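PDB 1JDL: cytochrome c2 iso-2 from Rhodospirillum centenum, which carries electrons through its covalently bound heme, serving in purple photosynthetic bacteria as the donor to oxidized bacteriochlorophyll. Local coordinates for residues A59-T64 / N76-K81. Sequence-based numbering, arbitrary orientation.
With HEM (protoporphyrin IX containing Fe), chain B.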
loop_
_atom_site.group_PDB
_atom_site.type_symbol
_atom_site.label_atom_id
_atom_site.label_comp_id
_atom_site.label_asym_id
_atom_site.label_seq_id
_atom_site.Cartn_x
_atom_site.Cartn_y
_atom_site.Cartn_z
ATOM N N ALA A 59 9.147 6.096 9.916
ATOM C CA ALA A 59 8.907 7.529 10.049
ATOM C C ALA A 59 7.459 7.818 10.447
ATOM O O ALA A 59 7.060 8.979 10.558
ATOM C CB ALA A 59 9.248 8.244 8.747
ATOM N N GLY A 60 6.671 6.761 10.643
ATOM C CA GLY A 60 5.293 6.939 11.075
ATOM C C GLY A 60 4.173 6.613 10.107
ATOM O O GLY A 60 2.995 6.768 10.448
ATOM N N LEU A 61 4.507 6.149 8.909
ATOM C CA LEU A 61 3.461 5.847 7.939
ATOM C C LEU A 61 2.660 4.583 8.251
ATOM O O LEU A 61 3.215 3.488 8.370
ATOM C CB LEU A 61 4.055 5.739 6.529
ATOM C CG LEU A 61 3.053 5.403 5.417
ATOM C CD1 LEU A 61 1.976 6.486 5.325
ATOM C CD2 LEU A 61 3.801 5.259 4.095
ATOM N N HIS A 62 1.351 4.757 8.395
ATOM C CA HIS A 62 0.428 3.653 8.643
ATOM C C HIS A 62 -0.560 3.720 7.491
ATOM O O HIS A 62 -0.901 4.814 7.027
ATOM C CB HIS A 62 -0.268 3.841 9.992
ATOM C CG HIS A 62 0.657 3.681 11.156
ATOM N ND1 HIS A 62 0.713 2.530 11.911
ATOM C CD2 HIS A 62 1.622 4.496 11.640
ATOM C CE1 HIS A 62 1.678 2.642 12.810
ATOM N NE2 HIS A 62 2.245 3.826 12.665
ATOM N N TRP A 63 -1.008 2.562 7.014
ATOM C CA TRP A 63 -1.922 2.545 5.884
ATOM C C TRP A 63 -3.392 2.789 6.186
ATOM O O TRP A 63 -4.227 1.881 6.093
ATOM C CB TRP A 63 -1.758 1.245 5.096
ATOM C CG TRP A 63 -0.427 1.165 4.407
ATOM C CD1 TRP A 63 0.544 0.230 4.605
ATOM C CD2 TRP A 63 0.091 2.087 3.438
ATOM N NE1 TRP A 63 1.639 0.511 3.822
ATOM C CE2 TRP A 63 1.388 1.644 3.094
ATOM C CE3 TRP A 63 -0.415 3.245 2.829
ATOM C CZ2 TRP A 63 2.193 2.320 2.164
ATOM C CZ3 TRP A 63 0.385 3.922 1.901
ATOM C CH2 TRP A 63 1.677 3.453 1.580
ATOM N N THR A 64 -3.701 4.025 6.552
ATOM C CA THR A 64 -5.079 4.411 6.804
ATOM C C THR A 64 -5.734 4.423 5.422
ATOM O O THR A 64 -5.047 4.513 4.403
ATOM C CB THR A 64 -5.165 5.822 7.393
ATOM O OG1 THR A 64 -4.546 6.752 6.494
ATOM C CG2 THR A 64 -4.463 5.876 8.739
ATOM N N ASN A 76 5.825 6.037 -5.553
ATOM C CA ASN A 76 7.078 6.735 -5.279
ATOM C C ASN A 76 6.879 8.169 -4.811
ATOM O O ASN A 76 7.483 8.601 -3.824
ATOM C CB ASN A 76 7.963 6.735 -6.525
ATOM C CG ASN A 76 8.761 5.462 -6.668
ATOM O OD1 ASN A 76 8.746 4.818 -7.720
ATOM N ND2 ASN A 76 9.477 5.094 -5.611
ATOM N N ALA A 77 6.034 8.909 -5.522
ATOM C CA ALA A 77 5.773 10.300 -5.175
ATOM C C ALA A 77 5.237 10.431 -3.759
ATOM O O ALA A 77 5.670 11.302 -3.006
ATOM C CB ALA A 77 4.792 10.913 -6.166
ATOM N N PHE A 78 4.303 9.558 -3.394
ATOM C CA PHE A 78 3.715 9.600 -2.060
ATOM C C PHE A 78 4.742 9.328 -0.964
ATOM O O PHE A 78 4.828 10.067 0.016
ATOM C CB PHE A 78 2.581 8.580 -1.944
ATOM C CG PHE A 78 1.925 8.563 -0.592
ATOM C CD1 PHE A 78 0.932 9.486 -0.271
ATOM C CD2 PHE A 78 2.329 7.648 0.376
ATOM C CE1 PHE A 78 0.351 9.498 1.000
ATOM C CE2 PHE A 78 1.756 7.650 1.651
ATOM C CZ PHE A 78 0.766 8.577 1.962
ATOM N N LEU A 79 5.509 8.257 -1.127
ATOM C CA LEU A 79 6.513 7.879 -0.143
ATOM C C LEU A 79 7.621 8.911 0.026
ATOM O O LEU A 79 8.051 9.188 1.146
ATOM C CB LEU A 79 7.118 6.530 -0.517
ATOM C CG LEU A 79 6.169 5.334 -0.423
ATOM C CD1 LEU A 79 6.843 4.098 -1.003
ATOM C CD2 LEU A 79 5.783 5.106 1.029
ATOM N N ARG A 80 8.089 9.476 -1.080
ATOM C CA ARG A 80 9.143 10.480 -1.016
ATOM C C ARG A 80 8.669 11.730 -0.288
ATOM O O ARG A 80 9.400 12.295 0.530
ATOM C CB ARG A 80 9.617 10.833 -2.428
ATOM C CG ARG A 80 10.488 9.748 -3.039
ATOM C CD ARG A 80 10.825 10.022 -4.498
ATOM N NE ARG A 80 11.718 8.995 -5.032
ATOM C CZ ARG A 80 11.871 8.726 -6.326
ATOM N NH1 ARG A 80 11.184 9.405 -7.235
ATOM N NH2 ARG A 80 12.712 7.773 -6.710
ATOM N N LYS A 81 7.442 12.155 -0.570
ATOM C CA LYS A 81 6.897 13.339 0.083
ATOM C C LYS A 81 6.667 13.087 1.565
ATOM O O LYS A 81 6.913 13.964 2.393
ATOM C CB LYS A 81 5.583 13.763 -0.573
ATOM C CG LYS A 81 4.893 14.911 0.146
ATOM C CD LYS A 81 3.583 15.293 -0.518
ATOM C CE LYS A 81 2.834 16.316 0.326
ATOM N NZ LYS A 81 3.693 17.491 0.652
HETATM C CHA HEM B . 3.468 -2.696 -1.780
HETATM C CHB HEM B . -1.223 -1.931 -2.596
HETATM C CHC HEM B . -0.692 -3.614 -7.095
HETATM C CHD HEM B . 3.821 -4.864 -6.079
HETATM C C1A HEM B . 2.144 -2.283 -1.628
HETATM C C2A HEM B . 1.635 -1.584 -0.471
HETATM C C3A HEM B . 0.315 -1.370 -0.717
HETATM C C4A HEM B . 0.023 -1.946 -2.008
HETATM C CMA HEM B . -0.673 -0.615 0.160
HETATM C CAA HEM B . 2.418 -1.313 0.821
HETATM C CBA HEM B . 2.225 -2.528 1.727
HETATM C CGA HEM B . 3.046 -2.485 3.019
HETATM O O1A HEM B . 3.702 -1.463 3.303
HETATM O O2A HEM B . 3.024 -3.488 3.763
HETATM C C1B HEM B . -1.483 -2.355 -3.891
HETATM C C2B HEM B . -2.770 -2.280 -4.536
HETATM C C3B HEM B . -2.536 -2.541 -5.858
HETATM C C4B HEM B . -1.209 -3.019 -5.955
HETATM C CMB HEM B . -4.088 -1.994 -3.830
HETATM C CAB HEM B . -3.255 -2.159 -7.009
HETATM C CBB HEM B . -4.505 -1.301 -7.101
HETATM C C1C HEM B . 0.592 -4.055 -7.228
HETATM C C2C HEM B . 1.138 -4.672 -8.419
HETATM C C3C HEM B . 2.444 -4.859 -8.168
HETATM C C4C HEM B . 2.641 -4.598 -6.756
HETATM C CMC HEM B . 0.364 -5.047 -9.685
HETATM C CAC HEM B . 3.513 -5.069 -9.066
HETATM C CBC HEM B . 3.497 -5.352 -10.565
HETATM C C1D HEM B . 4.102 -4.457 -4.794
HETATM C C2D HEM B . 5.398 -4.595 -4.172
HETATM C C3D HEM B . 5.337 -3.917 -2.987
HETATM C C4D HEM B . 3.973 -3.386 -2.893
HETATM C CMD HEM B . 6.629 -5.297 -4.751
HETATM C CAD HEM B . 6.499 -3.669 -2.021
HETATM C CBD HEM B . 7.127 -2.329 -2.423
HETATM C CGD HEM B . 8.389 -1.989 -1.656
HETATM O O1D HEM B . 8.983 -0.930 -1.956
HETATM O O2D HEM B . 8.791 -2.760 -0.758
HETATM N NA HEM B . 1.156 -2.486 -2.577
HETATM N NB HEM B . -0.519 -2.822 -4.761
HETATM N NC HEM B . 1.530 -3.993 -6.212
HETATM N ND HEM B . 3.223 -3.725 -4.013
HETATM FE FE HEM B . 1.352 -3.222 -4.413
#
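Leu61 and Trp63, two residues apart in the loop 59-64, meet Phe78 and Leu79 of the segment 76-81 in a wholly apolar contact beside the heme. Leu61 reaches toward the helix, and its two methyls divide between the partners. CD1 lies in the plane of the Phe78 ring at its edge, 3.9 Å from CE2, whereas CD2 touches Leu79 CD2 tip to tip at 3.7 Å, the two leucine side chains crossing at nearly a right angle. Phe78, with CG anti to its backbone N (chi1 180°), stretches out from the helix until CE2 touches both Leu61 CD1 and the six-membered ring of Trp63, 4.0 Å from CZ3. Indole and phenyl run past each other in opposing directions and meet obliquely. Leu79 CD2 is a more distant neighbour of the indole, 4.5 Å from CH2.

Trp63 also belongs to the heme pocket, its pyrrole N-H turned to a propionate. NE1 of Trp63 donates a fairly straight hydrogen bond (159°) to propionate oxygen O1A, 2.9 Å away and in the ring plane, while heme methyl CMA sits over the centre of one face, 4.2 Å from the ring plane. The one indole therefore meets the propionate through its N-H and the apolar side chains through its six-membered ring. A leucine in its place would probably deprive O1A of this donor and leave a gap between Phe78 CE2 and the heme methyl CMA.

Tyr71 brings another ring against Trp63. Helix 65-71 borders the contact through Asn67, Ile68 and Ala70, helix 51-58 adds Ile52 and Ala56, and the loop linking these two helices packs through its side chains against helix 75-85 within the cytochrome c fold.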